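Local coordinates for BH2331 protein (Bacillus halodurans, PDB 1VL5), which is of unproven function but probably transfers methyl groups from S-adenosylmethionine, as other members of the methyltransferase superfamily do, at residues A[40-45]-A[61-66]; A[103-108]-A[129-134]; A[124-129]-A[180-185]. All coordinates share one frame; numbering follows the deposited sequence.

Contact 1 of 3, residues A[40-45]-A[61-66]; sequences EVLDVA and KVVAFD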
ATOM      1  N   GLU A  40      15.975  -6.874  11.271  1.00 27.56           N
ATOM      2  CA  GLU A  40      14.687  -7.152  11.819  1.00 29.43           C
ATOM      3  C   GLU A  40      13.664  -6.204  11.166  1.00 26.94           C
ATOM      4  O   GLU A  40      13.800  -4.987  11.231  1.00 28.53           O
ATOM      5  CB  GLU A  40      14.702  -6.970  13.309  1.00 30.72           C
ATOM      6  CG  GLU A  40      13.418  -7.509  13.946  1.00 45.11           C
ATOM      7  CD  GLU A  40      13.637  -7.884  15.376  1.00 56.87           C
ATOM      8  OE1 GLU A  40      14.741  -8.438  15.660  1.00 63.74           O
ATOM      9  OE2 GLU A  40      12.720  -7.609  16.179  1.00 51.23           O
ATOM     10  N   VAL A  41      12.654  -6.813  10.541  1.00 25.50           N
ATOM     11  CA  VAL A  41      11.697  -6.157   9.682  1.00 26.63           C
ATOM     12  C   VAL A  41      10.315  -6.218  10.316  1.00 26.20           C
ATOM     13  O   VAL A  41       9.911  -7.266  10.776  1.00 26.18           O
ATOM     14  CB  VAL A  41      11.646  -6.849   8.345  1.00 25.95           C
ATOM     15  CG1 VAL A  41      10.614  -6.159   7.375  1.00 25.62           C
ATOM     16  CG2 VAL A  41      13.014  -6.913   7.710  1.00 22.16           C
ATOM     17  N   LEU A  42       9.595  -5.081  10.336  1.00 24.61           N
ATOM     18  CA  LEU A  42       8.206  -5.053  10.681  1.00 24.18           C
ATOM     19  C   LEU A  42       7.364  -4.815   9.421  1.00 29.02           C
ATOM     20  O   LEU A  42       7.477  -3.758   8.755  1.00 27.95           O
ATOM     21  CB  LEU A  42       7.965  -3.920  11.694  1.00 27.89           C
ATOM     22  CG  LEU A  42       6.540  -3.564  12.060  1.00 26.41           C
ATOM     23  CD1 LEU A  42       6.022  -4.695  12.840  1.00 25.30           C
ATOM     24  CD2 LEU A  42       6.417  -2.231  12.831  1.00 27.16           C
ATOM     25  N   ASP A  43       6.512  -5.788   9.097  1.00 28.51           N
ATOM     26  CA  ASP A  43       5.590  -5.706   7.956  1.00 25.84           C
ATOM     27  C   ASP A  43       4.224  -5.260   8.444  1.00 26.14           C
ATOM     28  O   ASP A  43       3.499  -6.035   9.055  1.00 31.23           O
ATOM     29  CB  ASP A  43       5.533  -7.059   7.227  1.00 27.47           C
ATOM     30  CG  ASP A  43       4.689  -7.018   5.932  1.00 28.25           C
ATOM     31  OD1 ASP A  43       4.524  -5.919   5.296  1.00 33.22           O
ATOM     32  OD2 ASP A  43       4.180  -8.101   5.554  1.00 29.53           O
ATOM     33  N   VAL A  44       3.959  -3.957   8.295  1.00 29.06           N
ATOM     34  CA  VAL A  44       2.753  -3.315   8.795  1.00 28.83           C
ATOM     35  C   VAL A  44       1.561  -3.613   7.872  1.00 28.59           C
ATOM     36  O   VAL A  44       1.644  -3.413   6.645  1.00 28.68           O
ATOM     37  CB  VAL A  44       2.964  -1.777   8.993  1.00 30.56           C
ATOM     38  CG1 VAL A  44       1.709  -1.095   9.478  1.00 34.22           C
ATOM     39  CG2 VAL A  44       4.089  -1.515   9.957  1.00 31.67           C
ATOM     40  N   ALA A  45       0.457  -4.079   8.487  1.00 28.86           N
ATOM     41  CA  ALA A  45      -0.772  -4.469   7.794  1.00 28.06           C
ATOM     42  C   ALA A  45      -0.429  -5.576   6.819  1.00 29.07           C
ATOM     43  O   ALA A  45      -0.571  -5.473   5.601  1.00 25.93           O
ATOM     44  CB  ALA A  45      -1.376  -3.262   7.084  1.00 31.19           C
ATOM     45  N   LYS A  61      14.858 -11.617  11.051  1.00 31.32           N
ATOM     46  CA  LYS A  61      13.522 -11.856  11.598  1.00 33.24           C
ATOM     47  C   LYS A  61      12.507 -10.922  11.001  1.00 27.34           C
ATOM     48  O   LYS A  61      12.817  -9.756  10.716  1.00 29.57           O
ATOM     49  CB  LYS A  61      13.548 -11.612  13.095  1.00 34.52           C
ATOM     50  CG  LYS A  61      12.155 -11.624  13.699  1.00 47.56           C
ATOM     51  CD  LYS A  61      12.134 -11.987  15.165  1.00 50.92           C
ATOM     52  CE  LYS A  61      10.708 -11.920  15.681  1.00 40.72           C
ATOM     53  NZ  LYS A  61      10.765 -11.966  17.123  1.00 43.90           N
ATOM     54  N   VAL A  62      11.274 -11.404  10.850  1.00 26.91           N
ATOM     55  CA  VAL A  62      10.145 -10.569  10.400  1.00 25.74           C
ATOM     56  C   VAL A  62       8.998 -10.632  11.425  1.00 25.83           C
ATOM     57  O   VAL A  62       8.636 -11.709  11.905  1.00 25.87           O
ATOM     58  CB  VAL A  62       9.590 -10.988   9.021  1.00 27.60           C
ATOM     59  CG1 VAL A  62       8.482 -10.019   8.566  1.00 27.47           C
ATOM     60  CG2 VAL A  62      10.719 -11.087   7.939  1.00 27.36           C
ATOM     61  N   VAL A  63       8.424  -9.470  11.743  1.00 21.49           N
ATOM     62  CA  VAL A  63       7.202  -9.415  12.488  1.00 22.06           C
ATOM     63  C   VAL A  63       6.126  -9.061  11.508  1.00 25.07           C
ATOM     64  O   VAL A  63       6.148  -7.986  10.939  1.00 26.35           O
ATOM     65  CB  VAL A  63       7.258  -8.398  13.644  1.00 26.58           C
ATOM     66  CG1 VAL A  63       5.928  -8.269  14.321  1.00 22.36           C
ATOM     67  CG2 VAL A  63       8.343  -8.805  14.654  1.00 28.09           C
ATOM     68  N   ALA A  64       5.170  -9.966  11.312  1.00 26.96           N
ATOM     69  CA  ALA A  64       3.998  -9.719  10.464  1.00 23.89           C
ATOM     70  C   ALA A  64       2.886  -9.212  11.353  1.00 25.38           C
ATOM     71  O   ALA A  64       2.403  -9.924  12.258  1.00 25.37           O
ATOM     72  CB  ALA A  64       3.606 -11.041   9.750  1.00 28.87           C
ATOM     73  N   PHE A  65       2.453  -7.981  11.088  1.00 25.57           N
ATOM     74  CA  PHE A  65       1.618  -7.227  12.008  1.00 25.97           C
ATOM     75  C   PHE A  65       0.291  -6.832  11.351  1.00 27.38           C
ATOM     76  O   PHE A  65       0.282  -6.206  10.265  1.00 24.92           O
ATOM     77  CB  PHE A  65       2.438  -5.983  12.356  1.00 27.43           C
ATOM     78  CG  PHE A  65       1.800  -5.034  13.309  1.00 24.78           C
ATOM     79  CD1 PHE A  65       1.624  -5.377  14.661  1.00 24.11           C
ATOM     80  CD2 PHE A  65       1.455  -3.758  12.898  1.00 27.01           C
ATOM     81  CE1 PHE A  65       1.086  -4.475  15.555  1.00 25.64           C
ATOM     82  CE2 PHE A  65       0.921  -2.865  13.795  1.00 31.06           C
ATOM     83  CZ  PHE A  65       0.731  -3.259  15.147  1.00 26.35           C
ATOM     84  N   ASP A  66      -0.826  -7.124  12.006  1.00 25.59           N
ATOM     85  CA  ASP A  66      -2.109  -6.674  11.487  1.00 26.38           C
ATOM     86  C   ASP A  66      -3.156  -6.643  12.596  1.00 27.59           C
ATOM     87  O   ASP A  66      -2.907  -7.059  13.737  1.00 23.17           O
ATOM     88  CB  ASP A  66      -2.596  -7.510  10.299  1.00 24.17           C
ATOM     89  CG  ASP A  66      -3.276  -6.679   9.213  1.00 30.64           C
ATOM     90  OD1 ASP A  66      -4.062  -5.748   9.567  1.00 28.62           O
ATOM     91  OD2 ASP A  66      -3.029  -6.955   8.004  1.00 27.08           O
TER
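Leu42 reaches across from strand 40-44 to Val63 and Phe65 of strand 61-66. Its CB leaves the sheet on the face it shares with Glu40, Val44, Lys61, Val63 and Phe65; CG stands anti to the backbone N (chi1 171°), and from there CD1 leans over the neighbouring strand. Leu42 CD1 lies 3.9 Å from Val63 CG1. The same Leu42 CD1 is 3.8 Å from Phe65 CB, filling the step between two successive residues of that face. CD2, the other branch, packs on CG2 of Val129. The Phe65 ring stands beside this cluster, its edge toward Val44 CA, and pairs edge-to-face with Phe99. The two strands run parallel, 16° apart, and with helix 50-55 connecting them along the chain form the beta-alpha-beta unit that opens the Rossmann-like methyltransferase fold. Toward strand 61-66 the backbone bonds come from the odd-numbered residues of 40-45, while Leu42 and Val44 bond to strand 104-110. Val41 N to Lys61 O, Val63 N to Val41 O (2.8 Å), Asp43 N to Val63 O and Phe65 N to Asp43 O make a regular zigzag that ends in a weak bond from Ala45 N to Phe65 O. At the start of the strands Glu40 and Lys61 extend side by side, but their charged ends turn to Arg103 and Glu88. At the far end Asp66 OD2 comes within 3.2 Å of Ala45 C while accepting from Gly47 N, in a glycine-rich turn consistent with a cofactor-binding loop. Asp43, on the face of Val41, Val62 and Ala64, is held through OD2 by Thr46 OG1 and Ala52 N.

Contact 2 of 3, residues A[103-108]-A[129-134]; sequences RFHIVT and VLKKGG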
ATOM      1  N   ARG A 103      13.461  -0.406  17.527  1.00 28.75           N
ATOM      2  CA  ARG A 103      13.555  -1.871  17.455  1.00 27.56           C
ATOM      3  C   ARG A 103      13.906  -2.433  16.045  1.00 29.16           C
ATOM      4  O   ARG A 103      14.694  -3.383  15.915  1.00 31.56           O
ATOM      5  CB  ARG A 103      12.255  -2.457  17.895  1.00 31.25           C
ATOM      6  CG  ARG A 103      12.192  -3.885  17.622  1.00 38.47           C
ATOM      7  CD  ARG A 103      11.263  -4.575  18.483  1.00 38.48           C
ATOM      8  NE  ARG A 103      11.226  -5.964  18.037  1.00 35.39           N
ATOM      9  CZ  ARG A 103      10.290  -6.814  18.396  1.00 34.90           C
ATOM     10  NH1 ARG A 103       9.388  -6.440  19.273  1.00 31.38           N
ATOM     11  NH2 ARG A 103      10.295  -8.052  17.922  1.00 35.68           N
ATOM     12  N   PHE A 104      13.356  -1.824  14.986  1.00 27.04           N
ATOM     13  CA  PHE A 104      13.457  -2.394  13.647  1.00 24.26           C
ATOM     14  C   PHE A 104      14.487  -1.744  12.757  1.00 22.96           C
ATOM     15  O   PHE A 104      14.649  -0.532  12.775  1.00 27.66           O
ATOM     16  CB  PHE A 104      12.041  -2.356  12.995  1.00 23.41           C
ATOM     17  CG  PHE A 104      11.029  -3.167  13.756  1.00 23.95           C
ATOM     18  CD1 PHE A 104      11.064  -4.566  13.689  1.00 23.55           C
ATOM     19  CD2 PHE A 104      10.155  -2.578  14.657  1.00 26.81           C
ATOM     20  CE1 PHE A 104      10.175  -5.323  14.416  1.00 22.04           C
ATOM     21  CE2 PHE A 104       9.251  -3.353  15.414  1.00 23.28           C
ATOM     22  CZ  PHE A 104       9.289  -4.751  15.278  1.00 24.74           C
ATOM     23  N   HIS A 105      15.163  -2.536  11.899  1.00 24.16           N
ATOM     24  CA  HIS A 105      15.946  -1.944  10.815  1.00 25.21           C
ATOM     25  C   HIS A 105      15.081  -1.459   9.656  1.00 27.30           C
ATOM     26  O   HIS A 105      15.416  -0.469   8.992  1.00 24.36           O
ATOM     27  CB  HIS A 105      16.973  -2.930  10.310  1.00 28.97           C
ATOM     28  CG  HIS A 105      17.866  -3.454  11.393  1.00 28.05           C
ATOM     29  ND1 HIS A 105      17.520  -4.533  12.177  1.00 28.00           N
ATOM     30  CD2 HIS A 105      19.082  -3.048  11.821  1.00 31.96           C
ATOM     31  CE1 HIS A 105      18.509  -4.794  13.015  1.00 35.80           C
ATOM     32  NE2 HIS A 105      19.467  -3.903  12.827  1.00 29.34           N
ATOM     33  N   ILE A 106      13.962  -2.168   9.416  1.00 26.56           N
ATOM     34  CA  ILE A 106      13.075  -1.887   8.297  1.00 26.48           C
ATOM     35  C   ILE A 106      11.630  -1.921   8.739  1.00 23.68           C
ATOM     36  O   ILE A 106      11.243  -2.777   9.479  1.00 23.51           O
ATOM     37  CB  ILE A 106      13.297  -2.903   7.113  1.00 26.07           C
ATOM     38  CG1 ILE A 106      14.736  -2.844   6.608  1.00 30.13           C
ATOM     39  CG2 ILE A 106      12.312  -2.592   5.973  1.00 26.15           C
ATOM     40  CD1 ILE A 106      15.084  -3.890   5.560  1.00 27.25           C
ATOM     41  N   VAL A 107      10.836  -0.953   8.292  1.00 25.04           N
ATOM     42  CA  VAL A 107       9.395  -1.065   8.374  1.00 25.98           C
ATOM     43  C   VAL A 107       8.912  -1.097   6.947  1.00 27.47           C
ATOM     44  O   VAL A 107       9.269  -0.222   6.158  1.00 29.00           O
ATOM     45  CB  VAL A 107       8.740   0.110   9.144  1.00 23.25           C
ATOM     46  CG1 VAL A 107       7.233  -0.014   9.132  1.00 31.64           C
ATOM     47  CG2 VAL A 107       9.202   0.149  10.557  1.00 26.47           C
ATOM     48  N   THR A 108       8.109  -2.098   6.618  1.00 28.65           N
ATOM     49  CA  THR A 108       7.441  -2.166   5.334  1.00 30.33           C
ATOM     50  C   THR A 108       5.936  -2.019   5.454  1.00 27.06           C
ATOM     51  O   THR A 108       5.321  -2.430   6.455  1.00 26.78           O
ATOM     52  CB  THR A 108       7.721  -3.502   4.568  1.00 31.59           C
ATOM     53  OG1 THR A 108       7.557  -4.666   5.413  1.00 32.44           O
ATOM     54  CG2 THR A 108       9.062  -3.504   4.018  1.00 38.88           C
ATOM     55  N   VAL A 129       9.617   3.408  15.861  1.00 24.76           N
ATOM     56  CA  VAL A 129      10.012   2.008  16.135  1.00 25.20           C
ATOM     57  C   VAL A 129      11.240   1.618  15.292  1.00 25.59           C
ATOM     58  O   VAL A 129      11.849   0.548  15.483  1.00 25.32           O
ATOM     59  CB  VAL A 129       8.849   1.022  15.858  1.00 28.02           C
ATOM     60  CG1 VAL A 129       7.610   1.255  16.805  1.00 26.30           C
ATOM     61  CG2 VAL A 129       8.507   0.995  14.295  1.00 28.76           C
ATOM     62  N   LEU A 130      11.585   2.470  14.334  1.00 26.44           N
ATOM     63  CA  LEU A 130      12.839   2.302  13.588  1.00 26.51           C
ATOM     64  C   LEU A 130      14.085   2.627  14.370  1.00 25.95           C
ATOM     65  O   LEU A 130      14.161   3.627  15.049  1.00 26.12           O
ATOM     66  CB  LEU A 130      12.858   3.154  12.302  1.00 25.11           C
ATOM     67  CG  LEU A 130      12.107   2.555  11.139  1.00 21.58           C
ATOM     68  CD1 LEU A 130      11.937   3.532   9.991  1.00 25.45           C
ATOM     69  CD2 LEU A 130      12.784   1.241  10.615  1.00 23.42           C
ATOM     70  N   LYS A 131      15.091   1.783  14.215  1.00 29.12           N
ATOM     71  CA  LYS A 131      16.440   2.176  14.566  1.00 29.27           C
ATOM     72  C   LYS A 131      16.938   3.431  13.805  1.00 29.58           C
ATOM     73  O   LYS A 131      16.502   3.748  12.693  1.00 24.58           O
ATOM     74  CB  LYS A 131      17.370   1.037  14.329  1.00 32.51           C
ATOM     75  CG  LYS A 131      17.155  -0.104  15.323  1.00 29.74           C
ATOM     76  CD  LYS A 131      18.108  -1.201  14.994  1.00 33.88           C
ATOM     77  CE  LYS A 131      17.973  -2.449  15.893  1.00 39.16           C
ATOM     78  NZ  LYS A 131      17.966  -2.106  17.299  1.00 38.76           N
ATOM     79  N   LYS A 132      17.880   4.140  14.406  1.00 25.39           N
ATOM     80  CA  LYS A 132      18.546   5.246  13.696  1.00 29.02           C
ATOM     81  C   LYS A 132      19.252   4.628  12.533  1.00 25.26           C
ATOM     82  O   LYS A 132      19.832   3.546  12.658  1.00 24.82           O
ATOM     83  CB  LYS A 132      19.544   5.972  14.617  1.00 30.56           C
ATOM     84  CG  LYS A 132      18.802   6.766  15.703  1.00 32.88           C
ATOM     85  CD  LYS A 132      19.712   7.304  16.818  1.00 40.17           C
ATOM     86  N   GLY A 133      19.115   5.271  11.374  1.00 25.19           N
ATOM     87  CA  GLY A 133      19.630   4.746  10.112  1.00 26.76           C
ATOM     88  C   GLY A 133      18.728   3.693   9.474  1.00 27.15           C
ATOM     89  O   GLY A 133      19.079   3.109   8.442  1.00 26.97           O
ATOM     90  N   GLY A 134      17.606   3.380  10.113  1.00 27.26           N
ATOM     91  CA  GLY A 134      16.678   2.395   9.545  1.00 27.13           C
ATOM     92  C   GLY A 134      15.856   2.971   8.423  1.00 27.57           C
ATOM     93  O   GLY A 134      15.927   4.191   8.152  1.00 23.86           O
TER
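The imidazole of His105 carries the aliphatic end of Lys131 on one face: CD sits 3.9 Å from the ring centroid in a CH-pi contact, and CE follows over the same face. Lys131 runs alongside the histidine and bends only at its last torsion (chi4 -50°), which takes NZ off the ring to Glu102 O. His105 ND1, at the ring's rim, accepts from Glu40 N. The second flat group, the Phe104 ring, has CG of Arg103 over the centre of one face, while its CZ lies over the guanidinium of that arginine, toward the rim; the arginine NE is salt-bridged to Glu40 OE2. CD2 of Phe104 meets Val129 CG2 at 4.0 Å, the two side chains lying side by side, and Phe99 makes an edge-to-face pair with the ring. Val107 CG2 touches the same valine methyl and, at 3.7 Å, Leu130 CD2, which also rests on the carbonyl oxygens of Phe104 and His105. The contact joins the entrance of strand 104-110 to the chain leaving helix 119-129, which passes through a type II turn, Lys131 to Gly134, into strand 134-142. In the turn Gly133 takes a positive phi; at Gly134 a CB would clash with His105 O. Phe104 and Leu130 form a single parallel bridge. Its Lys131 N to Phe104 O bond measures 2.8 Å, and Val129 O accepts twice: Phe104 N comes nearly head-on (2.9 Å, 174° at the hydrogen), whereas Arg103 N lies 42° out of the carbonyl plane at 2.8 Å. Two donors on this oxygen would be expected to balance its partial negative charge, which ties the end of helix 119-129 to the start of strand 104-110.

Contact 3 of 3, residues A[124-129]-A[180-185]; sequences SEAYRV and AGFELE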
ATOM      1  N   SER A 124       4.488   8.411  12.031  1.00 28.15           N
ATOM      2  CA  SER A 124       5.269   8.759  13.216  1.00 29.47           C
ATOM      3  C   SER A 124       5.591   7.540  14.035  1.00 28.61           C
ATOM      4  O   SER A 124       6.706   7.425  14.559  1.00 27.11           O
ATOM      5  CB  SER A 124       4.575   9.825  14.080  1.00 32.18           C
ATOM      6  OG  SER A 124       3.326   9.386  14.489  1.00 31.56           O
ATOM      7  N   GLU A 125       4.663   6.597  14.099  1.00 26.31           N
ATOM      8  CA  GLU A 125       4.939   5.339  14.766  1.00 24.68           C
ATOM      9  C   GLU A 125       6.005   4.552  14.039  1.00 26.73           C
ATOM     10  O   GLU A 125       6.843   3.943  14.673  1.00 28.36           O
ATOM     11  CB  GLU A 125       3.681   4.497  14.935  1.00 27.57           C
ATOM     12  CG  GLU A 125       2.740   4.951  16.014  1.00 24.37           C
ATOM     13  CD  GLU A 125       3.369   4.830  17.383  1.00 34.91           C
ATOM     14  OE1 GLU A 125       3.346   3.700  17.903  1.00 28.42           O
ATOM     15  OE2 GLU A 125       3.955   5.856  17.869  1.00 29.48           O
ATOM     16  N   ALA A 126       5.967   4.541  12.711  1.00 24.99           N
ATOM     17  CA  ALA A 126       7.035   3.900  11.936  1.00 27.34           C
ATOM     18  C   ALA A 126       8.401   4.534  12.253  1.00 26.93           C
ATOM     19  O   ALA A 126       9.336   3.816  12.578  1.00 22.34           O
ATOM     20  CB  ALA A 126       6.726   3.897  10.436  1.00 26.76           C
ATOM     21  N   TYR A 127       8.465   5.868  12.295  1.00 24.84           N
ATOM     22  CA  TYR A 127       9.675   6.606  12.682  1.00 26.42           C
ATOM     23  C   TYR A 127      10.173   6.192  14.071  1.00 26.14           C
ATOM     24  O   TYR A 127      11.378   5.962  14.287  1.00 27.83           O
ATOM     25  CB  TYR A 127       9.412   8.141  12.662  1.00 29.64           C
ATOM     26  CG  TYR A 127      10.691   8.944  12.777  1.00 24.81           C
ATOM     27  CD1 TYR A 127      11.236   9.262  14.020  1.00 25.44           C
ATOM     28  CD2 TYR A 127      11.408   9.275  11.648  1.00 26.04           C
ATOM     29  CE1 TYR A 127      12.398   9.960  14.128  1.00 31.47           C
ATOM     30  CE2 TYR A 127      12.577   9.942  11.760  1.00 30.51           C
ATOM     31  CZ  TYR A 127      13.056  10.310  13.007  1.00 31.06           C
ATOM     32  OH  TYR A 127      14.251  10.974  13.080  1.00 30.34           O
ATOM     33  N   ARG A 128       9.239   6.068  15.009  1.00 23.74           N
ATOM     34  CA  ARG A 128       9.574   5.776  16.398  1.00 25.91           C
ATOM     35  C   ARG A 128      10.175   4.380  16.564  1.00 22.70           C
ATOM     36  O   ARG A 128      11.193   4.180  17.290  1.00 26.41           O
ATOM     37  CB  ARG A 128       8.341   5.972  17.304  1.00 22.44           C
ATOM     38  CG  ARG A 128       8.638   5.673  18.779  1.00 27.93           C
ATOM     39  CD  ARG A 128       7.399   5.742  19.616  1.00 28.49           C
ATOM     40  NE  ARG A 128       6.393   4.729  19.328  1.00 25.34           N
ATOM     41  CZ  ARG A 128       6.496   3.454  19.665  1.00 29.40           C
ATOM     42  NH1 ARG A 128       7.546   3.002  20.328  1.00 29.42           N
ATOM     43  NH2 ARG A 128       5.515   2.630  19.383  1.00 26.98           N
ATOM     44  N   VAL A 129       9.617   3.408  15.861  1.00 24.76           N
ATOM     45  CA  VAL A 129      10.012   2.008  16.135  1.00 25.20           C
ATOM     46  C   VAL A 129      11.240   1.618  15.292  1.00 25.59           C
ATOM     47  O   VAL A 129      11.849   0.548  15.483  1.00 25.32           O
ATOM     48  CB  VAL A 129       8.849   1.022  15.858  1.00 28.02           C
ATOM     49  CG1 VAL A 129       7.610   1.255  16.805  1.00 26.30           C
ATOM     50  CG2 VAL A 129       8.507   0.995  14.295  1.00 28.76           C
ATOM     51  N   ALA A 180       7.340  13.922  10.013  1.00 27.43           N
ATOM     52  CA  ALA A 180       7.704  12.897  10.982  1.00 27.28           C
ATOM     53  C   ALA A 180       9.219  12.797  11.211  1.00 31.04           C
ATOM     54  O   ALA A 180       9.670  12.137  12.166  1.00 24.74           O
ATOM     55  CB  ALA A 180       7.181  11.566  10.527  1.00 26.92           C
ATOM     56  N   GLY A 181      10.018  13.403  10.326  1.00 27.08           N
ATOM     57  CA  GLY A 181      11.462  13.376  10.477  1.00 27.05           C
ATOM     58  C   GLY A 181      12.171  12.473   9.530  1.00 28.17           C
ATOM     59  O   GLY A 181      13.378  12.377   9.616  1.00 25.66           O
ATOM     60  N   PHE A 182      11.452  11.814   8.613  1.00 26.80           N
ATOM     61  CA  PHE A 182      12.089  10.913   7.670  1.00 27.58           C
ATOM     62  C   PHE A 182      12.776  11.751   6.603  1.00 27.29           C
ATOM     63  O   PHE A 182      12.295  12.841   6.260  1.00 26.16           O
ATOM     64  CB  PHE A 182      11.055  10.030   6.958  1.00 28.83           C
ATOM     65  CG  PHE A 182      10.643   8.827   7.726  1.00 21.09           C
ATOM     66  CD1 PHE A 182      11.483   7.752   7.819  1.00 28.13           C
ATOM     67  CD2 PHE A 182       9.376   8.748   8.301  1.00 29.75           C
ATOM     68  CE1 PHE A 182      11.116   6.637   8.491  1.00 27.12           C
ATOM     69  CE2 PHE A 182       8.987   7.638   8.974  1.00 26.98           C
ATOM     70  CZ  PHE A 182       9.862   6.563   9.081  1.00 26.23           C
ATOM     71  N   GLU A 183      13.859  11.219   6.055  1.00 28.23           N
ATOM     72  CA  GLU A 183      14.470  11.810   4.852  1.00 28.04           C
ATOM     73  C   GLU A 183      14.295  10.844   3.692  1.00 27.00           C
ATOM     74  O   GLU A 183      14.840   9.771   3.681  1.00 26.41           O
ATOM     75  CB  GLU A 183      15.933  12.142   5.071  1.00 27.95           C
ATOM     76  CG  GLU A 183      16.146  13.306   6.039  1.00 30.90           C
ATOM     77  CD  GLU A 183      17.593  13.615   6.332  1.00 34.67           C
ATOM     78  OE1 GLU A 183      18.493  12.778   6.117  1.00 37.77           O
ATOM     79  OE2 GLU A 183      17.839  14.715   6.815  1.00 38.13           O
ATOM     80  N   LEU A 184      13.442  11.223   2.767  1.00 24.56           N
ATOM     81  CA  LEU A 184      13.213  10.495   1.561  1.00 26.58           C
ATOM     82  C   LEU A 184      14.537  10.301   0.831  1.00 25.23           C
ATOM     83  O   LEU A 184      15.357  11.198   0.752  1.00 27.08           O
ATOM     84  CB  LEU A 184      12.232  11.239   0.665  1.00 25.24           C
ATOM     85  CG  LEU A 184      11.850  10.479  -0.611  1.00 28.59           C
ATOM     86  CD1 LEU A 184      11.018   9.208  -0.320  1.00 28.14           C
ATOM     87  CD2 LEU A 184      11.105  11.365  -1.553  1.00 30.12           C
ATOM     88  N   GLU A 185      14.757   9.088   0.376  1.00 25.73           N
ATOM     89  CA  GLU A 185      15.895   8.761  -0.481  1.00 24.83           C
ATOM     90  C   GLU A 185      15.433   8.541  -1.909  1.00 26.64           C
ATOM     91  O   GLU A 185      16.059   9.044  -2.795  1.00 26.45           O
ATOM     92  CB  GLU A 185      16.621   7.524   0.060  1.00 25.80           C
ATOM     93  CG  GLU A 185      17.352   7.834   1.362  1.00 25.58           C
ATOM     94  CD  GLU A 185      18.235   6.758   1.887  1.00 28.62           C
ATOM     95  OE1 GLU A 185      18.171   5.608   1.398  1.00 32.01           O
ATOM     96  OE2 GLU A 185      19.019   7.114   2.816  1.00 27.56           O
TER
HETATM   97  O   HOH W   1      14.883  13.490  11.381  1.00 26.21           O
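Tyr127 of helix 119-129 and Phe182, just before strand 183-195, form a T-shaped pair: the tyrosine edge points at the phenylalanine face, with centroids 5.2 Å apart and planes at 84°. This packs the helix against the end of helix 170-180, where a Schellman motif at Gly181 turns the chain toward the strand. CD2 of Tyr127 stands over the centre of the Phe182 ring, 3.8 Å above its plane. With CG of Tyr127 anti to the backbone N (chi1 -168°), the phenol swings out from the helix across the turn, and its own face receives Ala180 O, 3.3 Å above the plane and over the centre. The Phe182 ring lies against the helix backbone: its tip CZ is 3.6 Å from Tyr127 N, with Ala126 C at the ring edge, and CE2 touches Tyr127 CB at 3.7 Å. Gly181 lies against CE2 of the phenol; its positive phi would jam a CB against Ala180 O, and a CB would separately crowd Tyr127 CE2. Further back Ala180 CB packs on Ser124 CA. A water bridges the turn to the tyrosine, donating to Gly181 O at 2.6 Å and lying 3.1 Å from Tyr127 OH.

In the fold
Contacts 1 and 2 meet in the central sheet, where strands 40-44 and 104-110 are neighbours; their centres are about 11 Å apart, and probable hydrogen bonds from Val44 N to Thr108 O and Thr108 N to Leu42 O link them. The centre of contact 3, between helix 119-129 and the turn after helix 170-180, is about 9 Å from that of contact 2 and about 16 Å from that of contact 1. Contacts 2 and 3 share Val129, and Leu130 CD1 packs on Phe182 CE1. Along the chain contact 1 closes first, then the segments of 2 and 3 alternate. Together they link the parallel strands, helix 119-129 and the turn into antiparallel strand 183-195 of the probable methyltransferase.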